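PDB 5GZT: chitinase from Paenibacillus sp. FPU-7, which probably hydrolyses chitin and chitodextrins as an endo-acting glycosidase, cutting their N-acetyl-beta-D-glucosaminide (1->4)-beta-linkages at random positions. Local coordinates for residues T786-I791 with K1123-I1128; A981-V986 with G1018-A1023; I404-E409 with T430-L435. All coordinates share one frame; numbering follows the deposited sequence.

Contact 1. Residues T786-I791 with K1123-I1128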
# COMPACT_ATOMS: atom_id res chain seq x y z
N THR B 786 49.10 6.52 28.50
CA THR B 786 49.43 6.99 27.16
C THR B 786 48.30 6.80 26.13
O THR B 786 48.31 7.42 25.08
CB THR B 786 50.72 6.33 26.60
OG1 THR B 786 50.53 4.91 26.52
CG2 THR B 786 51.87 6.60 27.49
N LYS B 787 47.38 5.90 26.41
CA LYS B 787 46.28 5.58 25.55
C LYS B 787 44.98 6.26 25.95
O LYS B 787 44.11 6.36 25.14
CB LYS B 787 46.07 4.11 25.51
CG LYS B 787 47.17 3.43 24.64
CD LYS B 787 46.96 1.94 24.46
CE LYS B 787 48.05 1.34 23.58
NZ LYS B 787 49.34 1.71 24.20
N LEU B 788 44.89 6.77 27.18
CA LEU B 788 43.74 7.59 27.61
C LEU B 788 44.02 9.07 27.54
O LEU B 788 45.15 9.53 27.78
CB LEU B 788 43.30 7.20 29.04
CG LEU B 788 43.10 5.74 29.29
CD1 LEU B 788 42.70 5.44 30.68
CD2 LEU B 788 41.99 5.25 28.36
N THR B 789 42.99 9.85 27.20
CA THR B 789 43.08 11.29 27.46
C THR B 789 42.38 11.59 28.77
O THR B 789 42.62 12.65 29.39
CB THR B 789 42.40 12.11 26.35
OG1 THR B 789 41.00 11.83 26.34
CG2 THR B 789 43.08 11.73 24.95
N HIS B 790 41.44 10.73 29.14
CA HIS B 790 40.55 11.03 30.29
C HIS B 790 40.32 9.76 31.07
O HIS B 790 40.26 8.64 30.53
CB HIS B 790 39.18 11.64 29.90
CG HIS B 790 39.21 13.04 29.36
ND1 HIS B 790 39.80 13.37 28.17
CD2 HIS B 790 38.73 14.22 29.87
CE1 HIS B 790 39.69 14.67 27.96
NE2 HIS B 790 39.02 15.20 28.98
N ILE B 791 40.18 9.93 32.36
CA ILE B 791 39.64 8.92 33.27
C ILE B 791 38.51 9.43 34.07
O ILE B 791 38.61 10.55 34.63
CB ILE B 791 40.75 8.52 34.27
CG1 ILE B 791 41.82 7.67 33.54
CG2 ILE B 791 40.12 7.68 35.44
CD1 ILE B 791 43.09 7.41 34.34
N LYS B 1123 43.41 -5.21 24.68
CA LYS B 1123 43.01 -5.25 23.28
C LYS B 1123 41.78 -4.39 22.97
O LYS B 1123 41.76 -3.81 21.89
CB LYS B 1123 42.72 -6.68 22.81
CG LYS B 1123 43.96 -7.58 22.78
CD LYS B 1123 43.64 -8.97 22.22
CE LYS B 1123 44.92 -9.80 22.14
NZ LYS B 1123 44.77 -10.83 21.07
N LEU B 1124 40.78 -4.39 23.84
CA LEU B 1124 39.57 -3.54 23.63
C LEU B 1124 39.99 -2.06 23.53
O LEU B 1124 39.68 -1.34 22.51
CB LEU B 1124 38.47 -3.85 24.65
CG LEU B 1124 37.91 -5.28 24.55
CD1 LEU B 1124 36.61 -5.47 25.34
CD2 LEU B 1124 37.64 -5.74 23.11
N LEU B 1125 40.82 -1.63 24.47
CA LEU B 1125 41.33 -0.25 24.49
C LEU B 1125 42.20 -0.01 23.28
O LEU B 1125 42.06 1.02 22.61
CB LEU B 1125 42.07 0.04 25.77
CG LEU B 1125 42.89 1.30 25.85
CD1 LEU B 1125 42.04 2.53 25.66
CD2 LEU B 1125 43.60 1.37 27.19
N GLY B 1126 43.04 -0.99 22.94
CA GLY B 1126 43.95 -0.80 21.80
C GLY B 1126 43.17 -0.62 20.48
O GLY B 1126 43.56 0.13 19.65
N ALA B 1127 42.04 -1.27 20.35
CA ALA B 1127 41.19 -1.13 19.21
C ALA B 1127 40.62 0.29 19.05
O ALA B 1127 40.62 0.87 17.95
CB ALA B 1127 40.07 -2.15 19.26
N ILE B 1128 40.20 0.86 20.16
CA ILE B 1128 39.70 2.23 20.17
C ILE B 1128 40.81 3.15 19.80
O ILE B 1128 40.70 3.96 18.90
CB ILE B 1128 39.09 2.61 21.55
CG1 ILE B 1128 37.88 1.69 21.84
CG2 ILE B 1128 38.61 4.09 21.50
CD1 ILE B 1128 37.42 1.77 23.27
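L1125 meets K787 and L788 without a ring between them; the flat group here is the H790 imidazole, set back from the meeting point, with T789 OG1 in plane at its edge and hydrogen-bonded to H790 ND1 at 2.7 Å. The other edge nitrogen, H790 NE2, is hydrogen-bonded to E938, so the ring is held from both of its nitrogens and its rotation is fixed. The setting is the second of the two family 18 TIM barrels: residues 786-791 lead into strand 790-799, and residues 1123-1128 open helix 1123-1133, the last helix of the chain, which packs against the loop leading into this early strand. L1125 is the wedge. Its CG stands anti to the backbone N (chi1 168°), which sends both methyls across to the loop, one for each neighbour. CD1 of L1125 takes CD2 of L788 at 3.8 Å, the two leucines crossing at about a right angle, while CD2, its other methyl, turns to the base of the lysine side chain. Both leucines also rest on F1113 of strand 1110-1114 and on Y1116, which makes the spot part of the layer between strands and helices. K787 plays two roles. The root of its side chain is apolar filler; the rest runs out past G1126, bends at its last torsion (chi4 54°), and brings NZ to a salt bridge with D784 and a cation-pi contact with F1129. The charged end thus stays at the partly exposed margin, while the carbon nearest the backbone stays against L1125: K787 CB sits 4.1 Å from L1125 CD2.

Contact 2. Residues A981-V986 with G1018-A1023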
# COMPACT_ATOMS: atom_id res chain seq x y z
N ALA B 981 18.70 -9.83 21.08
CA ALA B 981 19.01 -8.60 20.31
C ALA B 981 20.36 -8.03 20.76
O ALA B 981 21.03 -8.59 21.66
CB ALA B 981 17.88 -7.57 20.43
N HIS B 982 20.81 -6.96 20.05
CA HIS B 982 22.15 -6.44 20.31
C HIS B 982 22.03 -5.41 21.46
O HIS B 982 21.15 -4.48 21.40
CB HIS B 982 22.66 -5.74 19.10
CG HIS B 982 22.82 -6.63 17.91
ND1 HIS B 982 23.71 -7.69 17.88
CD2 HIS B 982 22.26 -6.57 16.67
CE1 HIS B 982 23.65 -8.27 16.70
NE2 HIS B 982 22.81 -7.59 15.94
N GLN B 983 22.81 -5.65 22.49
CA GLN B 983 22.82 -4.76 23.70
C GLN B 983 23.62 -3.46 23.52
O GLN B 983 23.38 -2.52 24.26
CB GLN B 983 23.32 -5.50 24.95
CG GLN B 983 24.80 -5.89 24.99
CD GLN B 983 25.65 -5.18 26.06
OE1 GLN B 983 25.25 -4.10 26.64
NE2 GLN B 983 26.83 -5.74 26.29
N ALA B 984 24.50 -3.42 22.52
CA ALA B 984 25.45 -2.34 22.34
C ALA B 984 25.75 -1.98 20.88
O ALA B 984 26.79 -1.37 20.58
CB ALA B 984 26.73 -2.72 23.03
N SER B 985 24.85 -2.31 19.95
CA SER B 985 25.22 -2.19 18.53
C SER B 985 25.43 -0.76 18.09
O SER B 985 24.60 0.13 18.40
CB SER B 985 24.15 -2.82 17.65
OG SER B 985 22.89 -2.25 17.87
N VAL B 986 26.47 -0.53 17.30
CA VAL B 986 26.74 0.78 16.77
C VAL B 986 25.73 1.28 15.73
O VAL B 986 25.31 2.46 15.86
CB VAL B 986 28.19 0.96 16.37
CG1 VAL B 986 28.73 -0.22 15.59
CG2 VAL B 986 28.42 2.27 15.63
N GLY B 1018 29.75 5.41 23.68
CA GLY B 1018 30.08 4.52 24.77
C GLY B 1018 30.29 3.07 24.27
O GLY B 1018 29.46 2.52 23.51
N GLY B 1019 31.41 2.51 24.67
CA GLY B 1019 31.69 1.07 24.53
C GLY B 1019 31.58 0.34 25.88
O GLY B 1019 31.90 0.91 26.98
N ALA B 1020 31.16 -0.94 25.82
CA ALA B 1020 30.97 -1.77 27.03
C ALA B 1020 31.95 -2.92 26.96
O ALA B 1020 31.95 -3.70 25.98
CB ALA B 1020 29.58 -2.33 27.04
N PHE B 1021 32.73 -3.11 28.01
CA PHE B 1021 33.68 -4.23 28.07
C PHE B 1021 33.07 -5.48 28.78
O PHE B 1021 33.77 -6.25 29.43
CB PHE B 1021 34.94 -3.81 28.77
CG PHE B 1021 35.84 -2.88 27.99
CD1 PHE B 1021 35.46 -2.27 26.78
CD2 PHE B 1021 37.09 -2.58 28.50
CE1 PHE B 1021 36.33 -1.39 26.15
CE2 PHE B 1021 37.96 -1.73 27.83
CZ PHE B 1021 37.57 -1.15 26.65
N TYR B 1022 31.77 -5.62 28.69
CA TYR B 1022 31.07 -6.75 29.28
C TYR B 1022 29.95 -7.10 28.35
O TYR B 1022 29.47 -6.25 27.55
CB TYR B 1022 30.50 -6.46 30.69
CG TYR B 1022 29.49 -5.31 30.73
CD1 TYR B 1022 29.92 -3.95 30.88
CD2 TYR B 1022 28.14 -5.54 30.63
CE1 TYR B 1022 29.02 -2.89 30.90
CE2 TYR B 1022 27.23 -4.47 30.65
CZ TYR B 1022 27.67 -3.15 30.78
OH TYR B 1022 26.72 -2.16 30.80
N ALA B 1023 29.42 -8.31 28.55
CA ALA B 1023 28.30 -8.83 27.76
C ALA B 1023 27.00 -8.92 28.47
O ALA B 1023 26.90 -8.85 29.69
CB ALA B 1023 28.67 -10.20 27.25
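Q983 and A1023 bring the two backbones to 7.9 Å, CA to CA, the first in an irregular loop and the second just past the end of a strand, too far apart for direct pairing of main chains. The Q983 side chain spans the interval. Its CG sits between the backbone N and the carbonyl carbon (chi1 69°), and an unusual second torsion of 114° bends the chain so that the amide reaches the other segment. There Q983 NE2 gives a weak hydrogen bond to Y1022 O, 3.0 Å long but far from straight at 123°, and it also rests 3.7 Å from A1023 CA. The amide oxygen is better placed elsewhere, accepting from the backbone N of D971. D971 in turn hydrogen-bonds Y1022 OH through its carboxylate, so one residue steadies both partners; it ends the M-x-Y-D sequence characteristic of family 18 chitinases. One face of the Y1022 ring is occupied by A1020 CB, 3.9 Å above its plane and offset toward the rim. All of this is buried at the end of barrel strand 1015-1020, which runs between strands 964-967 and 1110-1114, and K1099 of helix 1093-1106 ties the loop to the strand by hydrogen-bonding both A984 O and G1018 O.

Contact 3. Residues I404-E409 with T430-L435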
# COMPACT_ATOMS: atom_id res chain seq x y z
N ILE B 404 -7.05 -11.85 -2.85
CA ILE B 404 -6.51 -12.36 -4.09
C ILE B 404 -6.42 -11.16 -5.04
O ILE B 404 -7.40 -10.37 -5.18
CB ILE B 404 -7.47 -13.35 -4.79
CG1 ILE B 404 -7.66 -14.64 -3.95
CG2 ILE B 404 -7.01 -13.80 -6.16
CD1 ILE B 404 -8.80 -15.51 -4.48
N ASP B 405 -5.31 -11.10 -5.76
CA ASP B 405 -5.10 -10.12 -6.83
C ASP B 405 -4.76 -10.84 -8.13
O ASP B 405 -3.96 -11.73 -8.11
CB ASP B 405 -4.00 -9.07 -6.38
CG ASP B 405 -3.45 -8.30 -7.55
OD1 ASP B 405 -4.16 -7.38 -7.98
OD2 ASP B 405 -2.38 -8.67 -8.07
N LEU B 406 -5.30 -10.45 -9.27
CA LEU B 406 -4.88 -11.06 -10.53
C LEU B 406 -4.11 -10.09 -11.35
O LEU B 406 -4.58 -8.96 -11.54
CB LEU B 406 -6.05 -11.48 -11.38
CG LEU B 406 -7.12 -12.46 -10.80
CD1 LEU B 406 -7.98 -12.90 -11.96
CD2 LEU B 406 -6.47 -13.63 -10.12
N ASP B 407 -2.98 -10.55 -11.90
CA ASP B 407 -2.15 -9.78 -12.83
C ASP B 407 -2.04 -10.54 -14.11
O ASP B 407 -0.98 -11.19 -14.40
CB ASP B 407 -0.72 -9.46 -12.25
CG ASP B 407 -0.76 -8.71 -10.94
OD1 ASP B 407 -1.92 -8.43 -10.47
OD2 ASP B 407 0.34 -8.39 -10.36
N TRP B 408 -3.10 -10.45 -14.92
CA TRP B 408 -3.03 -11.06 -16.23
C TRP B 408 -2.49 -10.10 -17.24
O TRP B 408 -3.04 -8.98 -17.47
CB TRP B 408 -4.42 -11.59 -16.59
CG TRP B 408 -4.77 -12.20 -17.93
CD1 TRP B 408 -4.04 -12.31 -19.08
CD2 TRP B 408 -6.06 -12.77 -18.22
NE1 TRP B 408 -4.81 -12.90 -20.07
CE2 TRP B 408 -6.06 -13.14 -19.57
CE3 TRP B 408 -7.23 -12.96 -17.45
CZ2 TRP B 408 -7.16 -13.75 -20.18
CZ3 TRP B 408 -8.37 -13.53 -18.08
CH2 TRP B 408 -8.30 -13.92 -19.42
N GLU B 409 -1.42 -10.52 -17.90
CA GLU B 409 -0.62 -9.62 -18.71
C GLU B 409 -0.51 -10.15 -20.12
O GLU B 409 0.47 -10.73 -20.49
CB GLU B 409 0.75 -9.33 -18.04
CG GLU B 409 0.63 -8.90 -16.56
CD GLU B 409 1.92 -8.31 -15.94
OE1 GLU B 409 2.82 -8.00 -16.70
OE2 GLU B 409 1.99 -8.15 -14.70
N THR B 430 -14.15 -10.78 -17.19
CA THR B 430 -15.30 -10.28 -16.38
C THR B 430 -15.97 -11.38 -15.56
O THR B 430 -16.23 -11.27 -14.32
CB THR B 430 -16.32 -9.59 -17.31
OG1 THR B 430 -15.70 -8.46 -17.94
CG2 THR B 430 -17.56 -9.14 -16.52
N ALA B 431 -16.23 -12.48 -16.25
CA ALA B 431 -16.89 -13.67 -15.62
C ALA B 431 -16.01 -14.27 -14.52
O ALA B 431 -16.48 -14.57 -13.41
CB ALA B 431 -17.18 -14.70 -16.71
N LEU B 432 -14.71 -14.40 -14.82
CA LEU B 432 -13.79 -14.92 -13.81
C LEU B 432 -13.80 -14.08 -12.55
O LEU B 432 -13.84 -14.59 -11.42
CB LEU B 432 -12.37 -15.07 -14.42
CG LEU B 432 -11.20 -15.39 -13.51
CD1 LEU B 432 -11.43 -16.61 -12.61
CD2 LEU B 432 -10.00 -15.60 -14.43
N LEU B 433 -13.77 -12.76 -12.75
CA LEU B 433 -13.77 -11.84 -11.59
C LEU B 433 -15.07 -11.93 -10.81
O LEU B 433 -15.09 -11.94 -9.57
CB LEU B 433 -13.49 -10.40 -12.07
CG LEU B 433 -12.03 -10.16 -12.52
CD1 LEU B 433 -11.93 -8.81 -13.19
CD2 LEU B 433 -11.06 -10.25 -11.36
N LYS B 434 -16.16 -11.94 -11.56
CA LYS B 434 -17.50 -12.17 -10.94
C LYS B 434 -17.52 -13.40 -10.03
O LYS B 434 -17.86 -13.36 -8.81
CB LYS B 434 -18.48 -12.33 -12.08
CG LYS B 434 -19.93 -12.51 -11.67
CD LYS B 434 -20.80 -12.47 -12.93
CE LYS B 434 -22.29 -12.49 -12.60
NZ LYS B 434 -22.63 -13.72 -11.84
N LEU B 435 -17.08 -14.52 -10.62
CA LEU B 435 -17.04 -15.75 -9.88
C LEU B 435 -16.28 -15.64 -8.59
O LEU B 435 -16.76 -16.03 -7.53
CB LEU B 435 -16.49 -16.87 -10.75
CG LEU B 435 -16.49 -18.28 -10.13
CD1 LEU B 435 -17.86 -18.71 -9.57
CD2 LEU B 435 -16.01 -19.24 -11.21
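This is apolar packing of a strand on a helix inside the first TIM barrel: L406, on strand 403-407, is met by L432 and L433 of helix 425-447, the next long helix in the chain. One methyl of the strand leucine does the work. CD1 of L406 touches L433 CD2 at 4.1 Å and is almost as near to L432 CD2, at 4.2 Å, lodging against two consecutive helix residues. The approaches differ: L432 comes in at a slant to L406, whereas L433 lies alongside it, pointing the other way. L432 reaches in because its CG stands anti to the backbone N (chi1 171°). I367 of strand 362-368 and L436 further along the helix also lie on L406, and F388 of helix 382-398 lies on L432. The CB of D405 points away from the helix, and its carboxylate is hydrogen-bonded to S366, while D407 OD2 is hydrogen-bonded to Y282 OH. Residues 404-409 fall in the D-x-x-D-x-D-x-E signature of family 18 glycosidases, so L406 packs against the helix between two of the signature's acids, D405 and D407, in the usual strand-to-helix layer of a (beta/alpha)8 barrel.

Contacts 1 and 2 belong to the second family 18 barrel and contact 3 to the first, on the far side of the chain's centre; its nearest atoms are about 50 Å from contact 1 and 34 Å from contact 2. The first two meet directly, F1021 CZ lying 3.5 Å from L1124 CB, and both reach the same set of barrel strands. Contacts 2 and 3 are wholly buried, whereas contact 1 runs from a buried leucine pair to a partly exposed lysine. Chemistry follows place: leucines join strand-side segments to outer helices in contacts 1 and 3, while contact 2, at a strand's end, uses a side-chain amide and one main-chain oxygen, weakly bonded.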